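Long-range contacts in glycoside hydrolase family 81 (PDB 6FOP), which probably hydrolyses beta-1,3-glucans such as laminarin, as a family 81 glycoside hydrolase of the Clostridium thermocellum cellulosome: residues 326-331 and 366-371; 348-353 and 370-375. All coordinates share one frame; numbering follows the deposited sequence.

Three consecutive helices of the family 81 C-terminal domain, 317-329, 339-359 and 362-379, are drawn together by these two contacts. From the N terminus the chain passes residues 326-331, runs on to 348-353 and then enters helix 362-379, where both contacts finish. Interaction 1 closes a loop of 34 intervening residues, most of them helical, that contains 348-353. Interaction 2 starts within that loop and ends slightly beyond it at 375, so the two cross, sharing Ser-370 and Phe-371. The centres of interactions 1 and 2 lie about 7 Å apart. They pack directly against each other where Leu-327 meets Ala-352 and Phe-368 meets Leu-349.

Interaction 1. Residues 326-331 and 366-371; sequences ELALQA and DRFISF
Helix 317-329 and the loop that follows it pack against helix 362-379 through Leu-327, Ala-328 and Ala-331 on one side and Arg-367, Phe-368 and Phe-371 on the other. The ring of Phe-368 touches all three of the residues across from it. Phe-368 CG lies anti to the carbonyl carbon (chi1 -64°). The far end of the ring meets helix 317-329: CZ is 3.7 Å from Leu-327 CD2, and CE1 is 3.7 Å from Ala-328 CA. The Leu-327 side chain crosses that of Phe-368 at about a right angle, while Ala-331 CB sits at the ring edge, near its plane, 4.0 Å from CD1.

The helices belong to the C-terminal domain of family 81, a member of the six-hairpin clan, consistent with an (alpha/alpha)6 arrangement. Within it Arg-367, partly exposed, adds a polar contact. Its chain bends at chi3 (52°), which places NE. Ala-328 O stands over one face of the guanidinium, 3.0 Å above the centre of its plane. The angles are too poor for hydrogen bonds, so this is a carbonyl oxygen facing a probably cationic group; the same oxygen accepts the backbone N-H of Ala-331. At the guanidinium edge, in plane, a water donates to Leu-329 O at 2.8 Å and accepts a weak bond from Arg-367 NH1. Arg-367 NH2 also has a long, weak ion pair with Asp-332.

Ala-331 O lies 3.3 Å above one face of the Phe-371 ring, displaced toward the rim, and is hydrogen-bonded to NE2 of His-345, whose ring meets that of Phe-371 with planes roughly perpendicular.

Interaction 2. Residues 348-353 and 370-375; sequences KLSCAL and SFMKSS
Met-372 reaches from helix 362-379 to three residues of helix 339-359: Leu-349, Ser-350 and Leu-353. Its sulfur lies against both leucines, with SD 4.0 Å from Leu-349 CB and 4.1 Å from Leu-353 CD2. The Met-372 and Leu-349 side chains slide past each other in opposite directions. A turn at chi3 (72°) bends the methyl CE away from an extended course and brings it to 3.6 Å from Ser-350 OG. That hydroxyl is hydrogen-bonded to Leu-346 O, one turn earlier in its own helix, so the methionine methyl packs against an oxygen that already has a polar partner. Beside this group, Leu-349 CD1 touches Phe-371 CD2 at 3.8 Å, the two side chains crossing at about a right angle.

No hydrogen bond joins the two segments; the contact is buried, largely apolar packing. Within helix 362-379, Ser-375 N bonds to Phe-371 O. Ser-375 OG, modelled in two conformations, may add a second, less certain bond from the opposite face of that carbonyl plane.

The axes of segments 348-353 and 370-375 approach to 10.6 Å, their N-to-C directions 142° apart, as in an obliquely antiparallel helical hairpin of the C-terminal domain. Helix 416-433 packs against Ser-350 through His-425 and Ala-426 and against Leu-353 through Arg-433, while Ala-352 meets Ile-324 of helix 317-329.

Interaction 1. Residues 326-331 and 366-371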
loop_
_atom_site.group_PDB
_atom_site.type_symbol
_atom_site.label_atom_id
_atom_site.label_comp_id
_atom_site.label_asym_id
_atom_site.label_seq_id
_atom_site.Cartn_x
_atom_site.Cartn_y
_atom_site.Cartn_z
ATOM N N GLU A 326 33.402 10.321 8.633
ATOM C CA GLU A 326 32.959 9.643 9.843
ATOM C C GLU A 326 32.078 8.439 9.459
ATOM O O GLU A 326 32.240 7.352 10.019
ATOM C CB GLU A 326 32.231 10.634 10.778
ATOM C CG GLU A 326 33.189 11.653 11.407
ATOM C CD GLU A 326 32.549 12.843 12.104
ATOM O OE1 GLU A 326 31.313 12.978 12.099
ATOM O OE2 GLU A 326 33.322 13.682 12.681
ATOM N N LEU A 327 31.171 8.630 8.513
ATOM C CA LEU A 327 30.343 7.531 8.057
ATOM C C LEU A 327 31.160 6.461 7.351
ATOM O O LEU A 327 30.884 5.266 7.504
ATOM C CB LEU A 327 29.221 8.057 7.157
ATOM C CG LEU A 327 28.277 6.990 6.608
ATOM C CD1 LEU A 327 27.518 6.252 7.700
ATOM C CD2 LEU A 327 27.344 7.632 5.622
ATOM N N ALA A 328 32.143 6.870 6.550
ATOM C CA ALA A 328 32.958 5.903 5.824
ATOM C C ALA A 328 33.671 4.932 6.757
ATOM O O ALA A 328 33.842 3.758 6.414
ATOM C CB ALA A 328 33.931 6.600 4.891
ATOM N N LEU A 329 34.067 5.398 7.939
ATOM C CA LEU A 329 34.666 4.483 8.930
ATOM C C LEU A 329 33.725 3.363 9.363
ATOM O O LEU A 329 34.199 2.292 9.788
ATOM C CB LEU A 329 35.139 5.236 10.169
ATOM C CG LEU A 329 36.314 6.175 9.947
ATOM C CD1 LEU A 329 36.559 6.940 11.234
ATOM C CD2 LEU A 329 37.580 5.459 9.482
ATOM N N GLN A 330 32.413 3.625 9.262
ATOM C CA GLN A 330 31.363 2.676 9.610
ATOM C C GLN A 330 30.689 2.043 8.406
ATOM O O GLN A 330 29.635 1.436 8.547
ATOM C CB GLN A 330 30.313 3.382 10.473
ATOM C CG GLN A 330 30.863 4.171 11.651
ATOM C CD GLN A 330 31.814 3.393 12.531
ATOM O OE1 GLN A 330 32.790 3.951 13.054
ATOM N NE2 GLN A 330 31.537 2.105 12.720
ATOM N N ALA A 331 31.286 2.154 7.224
ATOM C CA ALA A 331 30.641 1.679 5.987
ATOM C C ALA A 331 30.326 0.196 5.996
ATOM O O ALA A 331 29.350 -0.221 5.357
ATOM C CB ALA A 331 31.507 1.992 4.765
ATOM N N ASP A 366 34.302 5.151 -2.733
ATOM C CA ASP A 366 34.736 3.794 -3.002
ATOM C C ASP A 366 34.365 2.836 -1.850
ATOM O O ASP A 366 33.955 1.688 -2.104
ATOM C CB ASP A 366 36.246 3.747 -3.240
ATOM C CG ASP A 366 36.673 4.338 -4.572
ATOM O OD1 ASP A 366 35.843 4.634 -5.458
ATOM O OD2 ASP A 366 37.915 4.523 -4.715
ATOM N N ARG A 367 34.489 3.298 -0.600
ATOM C CA ARG A 367 34.120 2.448 0.531
ATOM C C ARG A 367 32.606 2.127 0.498
ATOM O O ARG A 367 32.190 1.006 0.726
ATOM C CB ARG A 367 34.499 3.093 1.860
ATOM C CG ARG A 367 35.991 2.984 2.121
ATOM C CD ARG A 367 36.348 2.972 3.596
ATOM N NE ARG A 367 35.607 1.977 4.387
ATOM C CZ ARG A 367 35.871 1.683 5.668
ATOM N NH1 ARG A 367 36.879 2.277 6.334
ATOM N NH2 ARG A 367 35.116 0.794 6.295
ATOM N N PHE A 368 31.811 3.140 0.183
ATOM C CA PHE A 368 30.362 2.963 0.154
ATOM C C PHE A 368 29.962 2.016 -0.974
ATOM O O PHE A 368 29.244 1.044 -0.738
ATOM C CB PHE A 368 29.649 4.316 -0.025
ATOM C CG PHE A 368 29.834 5.303 1.113
ATOM C CD1 PHE A 368 30.032 4.889 2.409
ATOM C CD2 PHE A 368 29.762 6.670 0.869
ATOM C CE1 PHE A 368 30.180 5.804 3.434
ATOM C CE2 PHE A 368 29.897 7.576 1.908
ATOM C CZ PHE A 368 30.129 7.132 3.174
ATOM N N ILE A 369 30.401 2.302 -2.200
ATOM C CA ILE A 369 30.073 1.471 -3.392
ATOM C C ILE A 369 30.552 0.057 -3.215
ATOM O O ILE A 369 29.857 -0.902 -3.555
ATOM C CB ILE A 369 30.656 2.026 -4.716
ATOM C CG1 ILE A 369 29.920 3.302 -5.078
ATOM C CG2 ILE A 369 30.514 1.018 -5.865
ATOM C CD1 ILE A 369 30.426 4.030 -6.304
ATOM N N SER A 370 31.777 -0.109 -2.707
ATOM C CA SER A 370 32.350 -1.443 -2.513
ATOM C C SER A 370 31.485 -2.283 -1.584
ATOM O O SER A 370 31.216 -3.454 -1.847
ATOM C CB SER A 370 33.768 -1.357 -1.941
ATOM O OG SER A 370 34.298 -2.642 -1.667
ATOM N N PHE A 371 31.074 -1.688 -0.461
ATOM C CA PHE A 371 30.234 -2.413 0.490
ATOM C C PHE A 371 28.840 -2.690 -0.081
ATOM O O PHE A 371 28.313 -3.785 0.097
ATOM C CB PHE A 371 30.138 -1.728 1.866
ATOM C CG PHE A 371 29.525 -2.627 2.909
ATOM C CD1 PHE A 371 30.289 -3.618 3.492
ATOM C CD2 PHE A 371 28.179 -2.556 3.228
ATOM C CE1 PHE A 371 29.765 -4.484 4.429
ATOM C CE2 PHE A 371 27.649 -3.414 4.190
ATOM C CZ PHE A 371 28.434 -4.373 4.780
HETATM O O HOH W 1 36.888 1.446 9.677
#

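Interaction 2. Residues 348-353 and 370-375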
loop_
_atom_site.group_PDB
_atom_site.type_symbol
_atom_site.label_atom_id
_atom_site.label_comp_id
_atom_site.label_asym_id
_atom_site.label_seq_id
_atom_site.Cartn_x
_atom_site.Cartn_y
_atom_site.Cartn_z
ATOM N N LYS A 348 21.209 3.841 4.234
ATOM C CA LYS A 348 22.115 4.867 4.750
ATOM C C LYS A 348 23.262 5.106 3.743
ATOM O O LYS A 348 23.574 6.261 3.417
ATOM C CB LYS A 348 22.640 4.436 6.113
ATOM C CG LYS A 348 23.541 5.456 6.745
ATOM C CD LYS A 348 23.817 5.210 8.205
ATOM C CE LYS A 348 24.263 3.867 8.604
ATOM N NZ LYS A 348 24.322 3.878 10.118
ATOM N N LEU A 349 23.871 4.021 3.263
ATOM C CA LEU A 349 24.949 4.178 2.266
ATOM C C LEU A 349 24.440 4.782 0.944
ATOM O O LEU A 349 25.100 5.616 0.320
ATOM C CB LEU A 349 25.672 2.884 2.010
ATOM C CG LEU A 349 26.330 2.234 3.235
ATOM C CD1 LEU A 349 27.219 1.092 2.808
ATOM C CD2 LEU A 349 27.083 3.151 4.144
ATOM N N SER A 350 23.255 4.334 0.526
ATOM C CA SER A 350 22.635 4.816 -0.706
ATOM C C SER A 350 22.385 6.309 -0.719
ATOM O O SER A 350 22.481 6.955 -1.778
ATOM C CB SER A 350 21.307 4.094 -0.945
ATOM O OG SER A 350 21.468 2.702 -1.101
ATOM N N CYS A 351 22.033 6.845 0.456
ATOM C CA CYS A 351 21.782 8.261 0.609
ATOM C C CYS A 351 23.068 9.098 0.792
ATOM O O CYS A 351 23.090 10.271 0.431
ATOM C CB CYS A 351 20.786 8.503 1.746
ATOM S SG CYS A 351 19.123 7.910 1.413
ATOM N N ALA A 352 24.129 8.485 1.307
ATOM C CA ALA A 352 25.398 9.219 1.505
ATOM C C ALA A 352 26.292 9.200 0.277
ATOM O O ALA A 352 27.106 10.107 0.080
ATOM C CB ALA A 352 26.138 8.640 2.676
ATOM N N LEU A 353 26.178 8.154 -0.541
ATOM C CA LEU A 353 27.048 7.967 -1.701
ATOM C C LEU A 353 27.142 9.204 -2.607
ATOM O O LEU A 353 28.258 9.669 -2.904
ATOM C CB LEU A 353 26.598 6.723 -2.472
ATOM C CG LEU A 353 27.289 6.442 -3.795
ATOM C CD1 LEU A 353 28.812 6.329 -3.646
ATOM C CD2 LEU A 353 26.709 5.198 -4.443
ATOM N N SER A 370 31.777 -0.109 -2.707
ATOM C CA SER A 370 32.350 -1.443 -2.513
ATOM C C SER A 370 31.485 -2.283 -1.584
ATOM O O SER A 370 31.216 -3.454 -1.847
ATOM C CB SER A 370 33.768 -1.357 -1.941
ATOM O OG SER A 370 34.298 -2.642 -1.667
ATOM N N PHE A 371 31.074 -1.688 -0.461
ATOM C CA PHE A 371 30.234 -2.413 0.490
ATOM C C PHE A 371 28.840 -2.690 -0.081
ATOM O O PHE A 371 28.313 -3.785 0.097
ATOM C CB PHE A 371 30.138 -1.728 1.866
ATOM C CG PHE A 371 29.525 -2.627 2.909
ATOM C CD1 PHE A 371 30.289 -3.618 3.492
ATOM C CD2 PHE A 371 28.179 -2.556 3.228
ATOM C CE1 PHE A 371 29.765 -4.484 4.429
ATOM C CE2 PHE A 371 27.649 -3.414 4.190
ATOM C CZ PHE A 371 28.434 -4.373 4.780
ATOM N N MET A 372 28.278 -1.712 -0.785
ATOM C CA MET A 372 26.979 -1.912 -1.399
ATOM C C MET A 372 27.029 -3.075 -2.392
ATOM O O MET A 372 26.199 -3.985 -2.361
ATOM C CB MET A 372 26.512 -0.637 -2.106
ATOM C CG MET A 372 26.158 0.467 -1.129
ATOM S SD MET A 372 26.103 2.121 -1.877
ATOM C CE MET A 372 24.588 1.998 -2.850
ATOM N N LYS A 373 28.021 -3.056 -3.284
ATOM C CA LYS A 373 28.146 -4.117 -4.266
ATOM C C LYS A 373 28.463 -5.447 -3.607
ATOM O O LYS A 373 27.807 -6.456 -3.902
ATOM C CB LYS A 373 29.206 -3.781 -5.310
ATOM C CG LYS A 373 28.811 -2.726 -6.334
ATOM C CD LYS A 373 29.920 -2.545 -7.377
ATOM C CE LYS A 373 29.499 -1.723 -8.573
ATOM N NZ LYS A 373 30.604 -1.656 -9.576
ATOM N N SER A 374 29.491 -5.520 -2.763
ATOM C CA SER A 374 29.901 -6.819 -2.232
ATOM C C SER A 374 28.761 -7.438 -1.406
ATOM O O SER A 374 28.523 -8.650 -1.467
ATOM C CB SER A 374 31.196 -6.723 -1.429
ATOM O OG SER A 374 31.050 -5.901 -0.274
ATOM N N SER A 375 28.054 -6.608 -0.645
ATOM C CA SER A 375 26.994 -7.166 0.175
ATOM C C SER A 375 25.792 -7.601 -0.670
ATOM O O SER A 375 25.250 -8.660 -0.401
ATOM C CB SER A 375 26.598 -6.237 1.309
ATOM O OG SER A 375 25.968 -5.089 0.811
#